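Local structure of 3-guanidinopropionase (Pseudomonas aeruginosa, 3NIQ) at the interface of chains A and B and the interface of chains A and C. The protein catalyses the manganese-dependent hydrolysis of 3-guanidinopropanoate to beta-alanine and urea, working as a homohexamer of the arginase family. Coordinates in Å, arbitrary orientation; residue numbers count along the deposited sequence, not the author numbering. Chains: chain A/B/C, 3-guanidinopropionase.

Contact 1: the interface of chains A and B. Residues chain A 16, 68-71, 73, 304; chain B 150, 191-193, 254, 256.
Carboxylate oxygen OE2 of B:Glu256 is gripped by three donors: NH1 and NH2 of A:Arg69 from the neighbouring subunit, and NE2 of B:His150 from its own. The arginine comes end-on, both nitrogens closing on the one oxygen, with NH2 at 3.0 Å from B:Glu256 OE2 in a salt bridge nearly along the C-O axis. The oxygen lies in the guanidinium plane, while the two flat groups are turned 38° apart. B:His150, a ligand of the second manganese, gives its NE2 hydrogen to the anti lone pair of OE2 (2.8 Å, 167° at H). The partner's arginine thus reaches a second-shell carboxylate and may temper its charge beside the metal site. The length of arginine suits this place: A:Arg69 runs extended from CG to NE and carries its guanidinium to B:Glu256. NH1 is shared, donating as well to the backbone O of B:Ser191 at 2.7 Å, from above the carbonyl plane; nearer the backbone, CD lies over one face of the B:Tyr193 ring, towards the rim. At the root of the same residue, the small hydroxyl of B:Ser191, its OG in the crowded position between backbone N and carbonyl carbon, accepts from the backbone N of A:Arg69. Next to it A:Val71 and B:Val192 form an antiparallel beta bridge, in which N of B:Val192 donates almost straight to O of A:Val71 (2.8 Å, 171° at H).

Contact 2: the interface of chains A and C. Residues chain A 16-19, 21, 25, 63, 66; chain C 43, 55-56, 59-60, 90.
C:Arg59, on helix 57-64 of chain C, reaches tip to tip towards A:Asn63 on the equivalent helix of chain A, with amide and guanidinium planes nearly perpendicular (84°); the amide meets the aliphatic CD of C:Arg59, with no hydrogen bond between them. The arginine's CG stands anti to the backbone N and the chain bends at chi3, which turns the guanidinium into the loop of A:Arg16 to A:Gly19. A flat, many-handed cation suits this loop of backbone carbonyls: NH2 donates to O of A:Gly19 at 2.9 Å, from above the carbonyl plane, and NH1 donates to O of A:Arg16 at 3.2 Å, on a lone pair. The carbonyl O of A:Phe17 sits over the centre of one face, 3.6 Å above the plane, while A:Pro21 CB meets NE. Within chain A, the loop is braced by A:Arg25 NH1, which donates to O of A:Ala18. A:Phe17 points the other way, its CG in the crowded position between backbone N and carbonyl carbon. One face of its ring receives CD of C:Arg55, 3.9 Å from the centroid, in a CH-pi contact with ring and guanidinium planes 57° apart. The ring's CE1 reaches C:Pro43, and CB faces C:His56. The ND1 of C:His56 is joined through a water to O of A:Phe17. At the loop's end, N of A:Gly19 donates to OD2 of C:Asp90 (2.8 Å, 167° at H); glycine easily accommodates the positive phi there. Repeated with the chains exchanged by the two-fold, this contact ties the N-terminal loop of each subunit to its neighbour and helps hold the hexamer together.

Contact 1: the interface of chains A and B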
ATOM      1  N   ARG A  16     -15.137 -17.950  -7.388  1.00 26.71           N
ATOM      2  CA  ARG A  16     -13.683 -17.983  -7.548  1.00 27.44           C
ATOM      3  C   ARG A  16     -12.902 -17.511  -6.318  1.00 27.22           C
ATOM      4  O   ARG A  16     -11.687 -17.709  -6.232  1.00 27.94           O
ATOM      5  CB  ARG A  16     -13.279 -17.168  -8.784  1.00 27.94           C
ATOM      6  CG  ARG A  16     -13.807 -17.766 -10.058  1.00 29.39           C
ATOM      7  CD  ARG A  16     -13.481 -16.916 -11.282  1.00 31.40           C
ATOM      8  NE  ARG A  16     -13.984 -17.568 -12.494  1.00 32.68           N
ATOM      9  CZ  ARG A  16     -13.489 -18.690 -13.037  1.00 35.88           C
ATOM     10  NH1 ARG A  16     -12.442 -19.336 -12.505  1.00 32.72           N
ATOM     11  NH2 ARG A  16     -14.045 -19.178 -14.136  1.00 37.88           N
ATOM     12  N   MET A  68      -8.352 -17.883 -13.358  1.00 21.42           N
ATOM     13  CA  MET A  68      -8.226 -18.527 -14.668  1.00 22.53           C
ATOM     14  C   MET A  68      -9.435 -19.403 -14.959  1.00 23.94           C
ATOM     15  O   MET A  68      -9.989 -20.038 -14.050  1.00 23.08           O
ATOM     16  CB  MET A  68      -6.963 -19.367 -14.742  1.00 20.84           C
ATOM     17  CG  MET A  68      -5.637 -18.566 -14.590  1.00 23.79           C
ATOM     18  SD  MET A  68      -5.438 -17.393 -15.935  1.00 26.34           S
ATOM     19  CE  MET A  68      -5.990 -15.839 -15.213  1.00 23.12           C
ATOM     20  N   ARG A  69      -9.832 -19.439 -16.231  1.00 25.28           N
ATOM     21  CA  ARG A  69     -10.986 -20.235 -16.644  1.00 26.80           C
ATOM     22  C   ARG A  69     -10.531 -21.506 -17.384  1.00 28.49           C
ATOM     23  O   ARG A  69      -9.332 -21.826 -17.404  1.00 29.85           O
ATOM     24  CB  ARG A  69     -11.972 -19.354 -17.435  1.00 27.29           C
ATOM     25  CG  ARG A  69     -12.383 -18.111 -16.625  1.00 26.32           C
ATOM     26  CD  ARG A  69     -13.539 -17.306 -17.217  1.00 27.22           C
ATOM     27  NE  ARG A  69     -13.744 -16.035 -16.498  1.00 25.83           N
ATOM     28  CZ  ARG A  69     -12.993 -14.946 -16.689  1.00 28.41           C
ATOM     29  NH1 ARG A  69     -11.997 -14.975 -17.576  1.00 26.70           N
ATOM     30  NH2 ARG A  69     -13.238 -13.818 -16.015  1.00 26.00           N
ATOM     31  N   LYS A  70     -11.464 -22.243 -17.975  1.00 28.95           N
ATOM     32  CA  LYS A  70     -11.146 -23.570 -18.494  1.00 28.48           C
ATOM     33  C   LYS A  70     -10.614 -23.599 -19.920  1.00 27.60           C
ATOM     34  O   LYS A  70      -9.974 -24.572 -20.327  1.00 27.13           O
ATOM     35  CB  LYS A  70     -12.366 -24.487 -18.378  1.00 29.81           C
ATOM     36  CG  LYS A  70     -12.746 -24.832 -16.933  1.00 33.89           C
ATOM     37  CD  LYS A  70     -13.755 -25.986 -16.835  1.00 38.78           C
ATOM     38  CE  LYS A  70     -15.116 -25.638 -17.422  1.00 41.60           C
ATOM     39  NZ  LYS A  70     -16.183 -26.511 -16.818  1.00 44.20           N
ATOM     40  N   VAL A  71     -10.880 -22.555 -20.691  1.00 26.94           N
ATOM     41  CA  VAL A  71     -10.580 -22.608 -22.119  1.00 27.48           C
ATOM     42  C   VAL A  71      -9.883 -21.346 -22.616  1.00 27.23           C
ATOM     43  O   VAL A  71     -10.297 -20.229 -22.300  1.00 27.79           O
ATOM     44  CB  VAL A  71     -11.863 -22.889 -22.959  1.00 28.06           C
ATOM     45  CG1 VAL A  71     -11.556 -22.879 -24.453  1.00 25.76           C
ATOM     46  CG2 VAL A  71     -12.498 -24.225 -22.549  1.00 29.77           C
ATOM     47  N   HIS A  73      -9.051 -18.437 -25.083  1.00 25.93           N
ATOM     48  CA  HIS A  73     -10.061 -17.771 -25.932  1.00 25.38           C
ATOM     49  C   HIS A  73      -9.586 -17.609 -27.370  1.00 25.77           C
ATOM     50  O   HIS A  73     -10.387 -17.371 -28.268  1.00 25.49           O
ATOM     51  CB  HIS A  73     -10.574 -16.432 -25.339  1.00 24.30           C
ATOM     52  CG  HIS A  73      -9.685 -15.252 -25.605  1.00 23.70           C
ATOM     53  ND1 HIS A  73      -8.534 -15.007 -24.886  1.00 22.21           N
ATOM     54  CD2 HIS A  73      -9.792 -14.235 -26.497  1.00 22.32           C
ATOM     55  CE1 HIS A  73      -7.959 -13.905 -25.332  1.00 23.39           C
ATOM     56  NE2 HIS A  73      -8.701 -13.415 -26.311  1.00 26.70           N
ATOM     57  N   PHE A 304      -1.074 -20.296 -17.167  1.00 17.46           N
ATOM     58  CA  PHE A 304      -2.153 -20.829 -18.000  1.00 19.02           C
ATOM     59  C   PHE A 304      -1.806 -20.823 -19.495  1.00 19.41           C
ATOM     60  O   PHE A 304      -2.086 -21.801 -20.194  1.00 21.11           O
ATOM     61  CB  PHE A 304      -3.462 -20.078 -17.762  1.00 19.38           C
ATOM     62  CG  PHE A 304      -4.625 -20.663 -18.518  1.00 19.97           C
ATOM     63  CD1 PHE A 304      -5.231 -21.836 -18.087  1.00 20.45           C
ATOM     64  CD2 PHE A 304      -5.100 -20.057 -19.671  1.00 22.34           C
ATOM     65  CE1 PHE A 304      -6.282 -22.402 -18.788  1.00 20.52           C
ATOM     66  CE2 PHE A 304      -6.187 -20.630 -20.383  1.00 21.26           C
ATOM     67  CZ  PHE A 304      -6.762 -21.781 -19.929  1.00 21.46           C
TER
ATOM     68  N   HIS B 150     -14.735  -8.058 -21.301  1.00 20.08           N
ATOM     69  CA  HIS B 150     -15.792  -9.098 -21.303  1.00 20.53           C
ATOM     70  C   HIS B 150     -17.062  -8.666 -22.067  1.00 20.95           C
ATOM     71  O   HIS B 150     -17.484  -7.514 -22.001  1.00 19.69           O
ATOM     72  CB  HIS B 150     -16.191  -9.460 -19.868  1.00 20.72           C
ATOM     73  CG  HIS B 150     -15.027  -9.592 -18.935  1.00 21.93           C
ATOM     74  ND1 HIS B 150     -14.588  -8.553 -18.141  1.00 20.86           N
ATOM     75  CD2 HIS B 150     -14.223 -10.650 -18.660  1.00 19.66           C
ATOM     76  CE1 HIS B 150     -13.539  -8.954 -17.440  1.00 22.63           C
ATOM     77  NE2 HIS B 150     -13.304 -10.224 -17.732  1.00 23.87           N
ATOM     78  N   SER B 191      -9.234 -15.970 -20.681  1.00 25.52           N
ATOM     79  CA  SER B 191      -9.816 -17.322 -20.705  1.00 27.77           C
ATOM     80  C   SER B 191     -11.347 -17.289 -20.555  1.00 29.46           C
ATOM     81  O   SER B 191     -11.918 -16.362 -19.948  1.00 28.82           O
ATOM     82  CB  SER B 191      -9.165 -18.221 -19.641  1.00 27.20           C
ATOM     83  OG  SER B 191      -9.212 -17.604 -18.368  1.00 27.46           O
ATOM     84  N   VAL B 192     -12.000 -18.292 -21.134  1.00 31.77           N
ATOM     85  CA  VAL B 192     -13.460 -18.415 -21.098  1.00 35.23           C
ATOM     86  C   VAL B 192     -13.869 -19.792 -20.576  1.00 37.80           C
ATOM     87  O   VAL B 192     -13.019 -20.676 -20.408  1.00 37.02           O
ATOM     88  CB  VAL B 192     -14.084 -18.168 -22.498  1.00 34.88           C
ATOM     89  CG1 VAL B 192     -13.901 -16.703 -22.909  1.00 36.03           C
ATOM     90  CG2 VAL B 192     -13.478 -19.113 -23.557  1.00 35.70           C
ATOM     91  N   TYR B 193     -15.166 -19.959 -20.328  1.00 41.35           N
ATOM     92  CA  TYR B 193     -15.744 -21.222 -19.852  1.00 45.57           C
ATOM     93  C   TYR B 193     -15.816 -22.331 -20.894  1.00 47.43           C
ATOM     94  O   TYR B 193     -15.430 -23.468 -20.621  1.00 48.21           O
ATOM     95  CB  TYR B 193     -17.130 -20.980 -19.265  1.00 45.94           C
ATOM     96  CG  TYR B 193     -17.085 -20.218 -17.971  1.00 47.42           C
ATOM     97  CD1 TYR B 193     -17.467 -18.868 -17.915  1.00 49.28           C
ATOM     98  CD2 TYR B 193     -16.650 -20.839 -16.797  1.00 49.96           C
ATOM     99  CE1 TYR B 193     -17.423 -18.156 -16.708  1.00 49.97           C
ATOM    100  CE2 TYR B 193     -16.600 -20.143 -15.592  1.00 50.40           C
ATOM    101  CZ  TYR B 193     -16.987 -18.809 -15.551  1.00 49.91           C
ATOM    102  OH  TYR B 193     -16.935 -18.140 -14.356  1.00 49.76           O
ATOM    103  N   THR B 254     -12.648  -7.612 -11.997  1.00 20.14           N
ATOM    104  CA  THR B 254     -12.302  -8.765 -12.846  1.00 20.95           C
ATOM    105  C   THR B 254     -11.185  -8.448 -13.837  1.00 19.90           C
ATOM    106  O   THR B 254     -11.421  -8.393 -15.058  1.00 20.74           O
ATOM    107  CB  THR B 254     -13.566  -9.269 -13.595  1.00 22.71           C
ATOM    108  OG1 THR B 254     -14.613  -9.461 -12.641  1.00 23.49           O
ATOM    109  CG2 THR B 254     -13.286 -10.611 -14.317  1.00 25.36           C
ATOM    110  N   GLU B 256      -8.059  -8.631 -16.403  1.00 16.50           N
ATOM    111  CA  GLU B 256      -7.528  -9.578 -17.379  1.00 17.05           C
ATOM    112  C   GLU B 256      -6.281  -8.923 -17.964  1.00 17.22           C
ATOM    113  O   GLU B 256      -6.367  -7.806 -18.475  1.00 17.64           O
ATOM    114  CB  GLU B 256      -8.526  -9.829 -18.523  1.00 17.65           C
ATOM    115  CG  GLU B 256      -9.960 -10.189 -18.098  1.00 18.89           C
ATOM    116  CD  GLU B 256     -10.100 -11.619 -17.582  1.00 21.49           C
ATOM    117  OE1 GLU B 256      -9.141 -12.408 -17.751  1.00 18.87           O
ATOM    118  OE2 GLU B 256     -11.166 -11.951 -17.010  1.00 23.56           O
TER

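Contact 2: the interface of chains A and C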
ATOM      1  N   ARG A  16     -15.137 -17.950  -7.388  1.00 26.71           N
ATOM      2  CA  ARG A  16     -13.683 -17.983  -7.548  1.00 27.44           C
ATOM      3  C   ARG A  16     -12.902 -17.511  -6.318  1.00 27.22           C
ATOM      4  O   ARG A  16     -11.687 -17.709  -6.232  1.00 27.94           O
ATOM      5  CB  ARG A  16     -13.279 -17.168  -8.784  1.00 27.94           C
ATOM      6  CG  ARG A  16     -13.807 -17.766 -10.058  1.00 29.39           C
ATOM      7  CD  ARG A  16     -13.481 -16.916 -11.282  1.00 31.40           C
ATOM      8  NE  ARG A  16     -13.984 -17.568 -12.494  1.00 32.68           N
ATOM      9  CZ  ARG A  16     -13.489 -18.690 -13.037  1.00 35.88           C
ATOM     10  NH1 ARG A  16     -12.442 -19.336 -12.505  1.00 32.72           N
ATOM     11  NH2 ARG A  16     -14.045 -19.178 -14.136  1.00 37.88           N
ATOM     12  N   PHE A  17     -13.588 -16.891  -5.367  1.00 26.18           N
ATOM     13  CA  PHE A  17     -12.903 -16.385  -4.180  1.00 25.91           C
ATOM     14  C   PHE A  17     -12.912 -17.439  -3.084  1.00 24.93           C
ATOM     15  O   PHE A  17     -12.321 -17.249  -2.024  1.00 23.78           O
ATOM     16  CB  PHE A  17     -13.538 -15.071  -3.690  1.00 26.43           C
ATOM     17  CG  PHE A  17     -15.037 -15.111  -3.599  1.00 25.68           C
ATOM     18  CD1 PHE A  17     -15.667 -15.794  -2.563  1.00 25.05           C
ATOM     19  CD2 PHE A  17     -15.825 -14.451  -4.550  1.00 25.50           C
ATOM     20  CE1 PHE A  17     -17.071 -15.839  -2.461  1.00 25.45           C
ATOM     21  CE2 PHE A  17     -17.217 -14.487  -4.463  1.00 25.80           C
ATOM     22  CZ  PHE A  17     -17.848 -15.181  -3.417  1.00 22.67           C
ATOM     23  N   ALA A  18     -13.602 -18.543  -3.363  1.00 24.84           N
ATOM     24  CA  ALA A  18     -13.840 -19.614  -2.396  1.00 24.90           C
ATOM     25  C   ALA A  18     -13.138 -20.902  -2.827  1.00 25.20           C
ATOM     26  O   ALA A  18     -12.685 -21.026  -3.970  1.00 25.56           O
ATOM     27  CB  ALA A  18     -15.328 -19.858  -2.264  1.00 25.65           C
ATOM     28  N   GLY A  19     -13.057 -21.859  -1.910  1.00 25.60           N
ATOM     29  CA  GLY A  19     -12.379 -23.112  -2.166  1.00 24.62           C
ATOM     30  C   GLY A  19     -10.900 -23.033  -1.813  1.00 24.85           C
ATOM     31  O   GLY A  19     -10.305 -21.949  -1.803  1.00 24.86           O
ATOM     32  N   PRO A  21      -7.119 -22.853  -2.183  1.00 23.14           N
ATOM     33  CA  PRO A  21      -6.449 -22.282  -3.358  1.00 24.01           C
ATOM     34  C   PRO A  21      -5.275 -23.111  -3.912  1.00 24.22           C
ATOM     35  O   PRO A  21      -4.113 -22.796  -3.659  1.00 25.06           O
ATOM     36  CB  PRO A  21      -5.980 -20.902  -2.865  1.00 23.03           C
ATOM     37  CG  PRO A  21      -5.788 -21.066  -1.390  1.00 23.88           C
ATOM     38  CD  PRO A  21      -6.844 -22.081  -0.953  1.00 23.88           C
ATOM     39  N   ARG A  25      -7.262 -24.094  -9.138  1.00 21.94           N
ATOM     40  CA  ARG A  25      -8.284 -24.791  -8.322  1.00 23.61           C
ATOM     41  C   ARG A  25      -8.489 -26.237  -8.748  1.00 23.80           C
ATOM     42  O   ARG A  25      -9.614 -26.757  -8.738  1.00 24.55           O
ATOM     43  CB  ARG A  25      -9.626 -24.029  -8.332  1.00 24.42           C
ATOM     44  CG  ARG A  25      -9.494 -22.557  -7.873  1.00 26.48           C
ATOM     45  CD  ARG A  25     -10.791 -22.022  -7.277  1.00 26.52           C
ATOM     46  NE  ARG A  25     -11.837 -21.905  -8.287  1.00 23.36           N
ATOM     47  CZ  ARG A  25     -13.123 -21.702  -8.003  1.00 25.95           C
ATOM     48  NH1 ARG A  25     -13.530 -21.588  -6.740  1.00 24.12           N
ATOM     49  NH2 ARG A  25     -14.004 -21.611  -8.980  1.00 22.76           N
ATOM     50  N   ASN A  63      -3.004 -18.593  -5.421  1.00 20.25           N
ATOM     51  CA  ASN A  63      -4.129 -17.770  -5.029  1.00 20.81           C
ATOM     52  C   ASN A  63      -4.812 -17.060  -6.190  1.00 20.44           C
ATOM     53  O   ASN A  63      -6.020 -17.206  -6.397  1.00 19.07           O
ATOM     54  CB  ASN A  63      -3.652 -16.755  -4.015  1.00 21.60           C
ATOM     55  CG  ASN A  63      -4.774 -16.237  -3.181  1.00 28.82           C
ATOM     56  OD1 ASN A  63      -5.566 -15.408  -3.627  1.00 31.79           O
ATOM     57  ND2 ASN A  63      -4.886 -16.766  -1.964  1.00 35.24           N
ATOM     58  N   SER A  66      -6.918 -18.699  -9.231  1.00 20.37           N
ATOM     59  CA  SER A  66      -8.375 -18.857  -9.117  1.00 20.65           C
ATOM     60  C   SER A  66      -9.136 -18.085 -10.187  1.00 20.65           C
ATOM     61  O   SER A  66     -10.290 -18.402 -10.462  1.00 20.18           O
ATOM     62  CB  SER A  66      -8.838 -18.338  -7.749  1.00 20.35           C
ATOM     63  OG  SER A  66      -8.589 -19.332  -6.797  1.00 26.27           O
TER
ATOM     64  N   PRO C  43     -17.297 -17.858   2.991  1.00 23.48           N
ATOM     65  CA  PRO C  43     -16.874 -16.682   2.227  1.00 23.49           C
ATOM     66  C   PRO C  43     -18.094 -15.946   1.676  1.00 23.72           C
ATOM     67  O   PRO C  43     -18.431 -16.089   0.506  1.00 22.99           O
ATOM     68  CB  PRO C  43     -16.073 -17.306   1.080  1.00 23.20           C
ATOM     69  CG  PRO C  43     -16.711 -18.632   0.878  1.00 23.33           C
ATOM     70  CD  PRO C  43     -17.013 -19.108   2.258  1.00 23.20           C
ATOM     71  N   ARG C  55     -16.032 -11.592   1.965  1.00 19.16           N
ATOM     72  CA  ARG C  55     -16.089 -12.834   1.178  1.00 20.08           C
ATOM     73  C   ARG C  55     -14.687 -13.442   0.964  1.00 19.88           C
ATOM     74  O   ARG C  55     -14.542 -14.662   0.759  1.00 19.53           O
ATOM     75  CB  ARG C  55     -16.752 -12.590  -0.177  1.00 19.90           C
ATOM     76  CG  ARG C  55     -15.978 -11.636  -1.098  1.00 21.42           C
ATOM     77  CD  ARG C  55     -16.694 -11.440  -2.429  1.00 21.50           C
ATOM     78  NE  ARG C  55     -17.938 -10.701  -2.250  1.00 20.34           N
ATOM     79  CZ  ARG C  55     -18.862 -10.513  -3.186  1.00 22.16           C
ATOM     80  NH1 ARG C  55     -18.698 -11.008  -4.407  1.00 16.98           N
ATOM     81  NH2 ARG C  55     -19.967  -9.822  -2.888  1.00 20.13           N
ATOM     82  N   HIS C  56     -13.660 -12.599   1.032  1.00 19.10           N
ATOM     83  CA  HIS C  56     -12.282 -13.057   0.823  1.00 19.37           C
ATOM     84  C   HIS C  56     -11.622 -13.509   2.106  1.00 18.17           C
ATOM     85  O   HIS C  56     -10.509 -14.049   2.088  1.00 18.74           O
ATOM     86  CB  HIS C  56     -11.425 -11.954   0.197  1.00 18.38           C
ATOM     87  CG  HIS C  56     -11.984 -11.428  -1.078  1.00 20.61           C
ATOM     88  ND1 HIS C  56     -12.017 -12.178  -2.231  1.00 21.67           N
ATOM     89  CD2 HIS C  56     -12.561 -10.238  -1.376  1.00 18.74           C
ATOM     90  CE1 HIS C  56     -12.595 -11.470  -3.189  1.00 24.73           C
ATOM     91  NE2 HIS C  56     -12.930 -10.289  -2.697  1.00 22.44           N
ATOM     92  N   ARG C  59     -10.047 -17.260   2.672  1.00 20.85           N
ATOM     93  CA  ARG C  59      -8.804 -17.487   1.912  1.00 20.69           C
ATOM     94  C   ARG C  59      -7.568 -16.881   2.576  1.00 20.10           C
ATOM     95  O   ARG C  59      -6.498 -17.492   2.621  1.00 20.03           O
ATOM     96  CB  ARG C  59      -8.918 -16.937   0.493  1.00 20.50           C
ATOM     97  CG  ARG C  59      -7.647 -17.215  -0.311  1.00 24.19           C
ATOM     98  CD  ARG C  59      -7.931 -17.265  -1.751  1.00 28.28           C
ATOM     99  NE  ARG C  59      -8.614 -18.491  -2.152  1.00 27.06           N
ATOM    100  CZ  ARG C  59      -9.261 -18.598  -3.304  1.00 29.56           C
ATOM    101  NH1 ARG C  59      -9.306 -17.552  -4.111  1.00 29.92           N
ATOM    102  NH2 ARG C  59      -9.881 -19.722  -3.645  1.00 27.39           N
ATOM    103  N   GLU C  60      -7.689 -15.655   3.058  1.00 19.94           N
ATOM    104  CA  GLU C  60      -6.514 -14.982   3.595  1.00 20.16           C
ATOM    105  C   GLU C  60      -6.204 -15.468   5.003  1.00 20.64           C
ATOM    106  O   GLU C  60      -5.042 -15.642   5.352  1.00 20.64           O
ATOM    107  CB  GLU C  60      -6.659 -13.469   3.495  1.00 20.42           C
ATOM    108  CG  GLU C  60      -6.694 -13.008   2.019  1.00 21.87           C
ATOM    109  CD  GLU C  60      -5.503 -13.582   1.214  1.00 25.91           C
ATOM    110  OE1 GLU C  60      -4.384 -13.615   1.747  1.00 23.99           O
ATOM    111  OE2 GLU C  60      -5.690 -14.001   0.062  1.00 27.71           O
ATOM    112  N   ASP C  90     -14.950 -24.857   2.295  1.00 25.28           N
ATOM    113  CA  ASP C  90     -15.880 -23.749   2.489  1.00 25.65           C
ATOM    114  C   ASP C  90     -17.332 -24.192   2.372  1.00 26.19           C
ATOM    115  O   ASP C  90     -17.664 -25.007   1.532  1.00 26.05           O
ATOM    116  CB  ASP C  90     -15.634 -22.669   1.458  1.00 24.76           C
ATOM    117  CG  ASP C  90     -14.306 -21.939   1.666  1.00 23.99           C
ATOM    118  OD1 ASP C  90     -13.737 -21.949   2.777  1.00 26.74           O
ATOM    119  OD2 ASP C  90     -13.848 -21.333   0.689  1.00 24.18           O
TER
HETATM  120  O   HOH W   1     -12.403 -16.621   0.632  1.00 18.31           O
HETATM  121  O   HOH W   2     -10.747 -14.722  -2.114  1.00 22.13           O
HETATM  122  O   HOH W   3      -9.894 -20.279   0.044  1.00 23.55           O

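Contact 1 and contact 2 place chain A against two different neighbours, their C-alpha centres about 16 Å apart. A:Arg16 belongs to both: its side chain extends towards chain B, where a weak bond joins its NH2 to B:Tyr193, while its backbone faces chain C. The stretch from helix 57-64 through 3-10 helix 65-67 to the following loop likewise serves chain C first and chain B next. Two separate stretches of one subunit thus each touch both partners in the homohexamer. Contact 2 belongs to a two-fold interface and contact 1 does not, and contact 1 approaches the partner's manganese site.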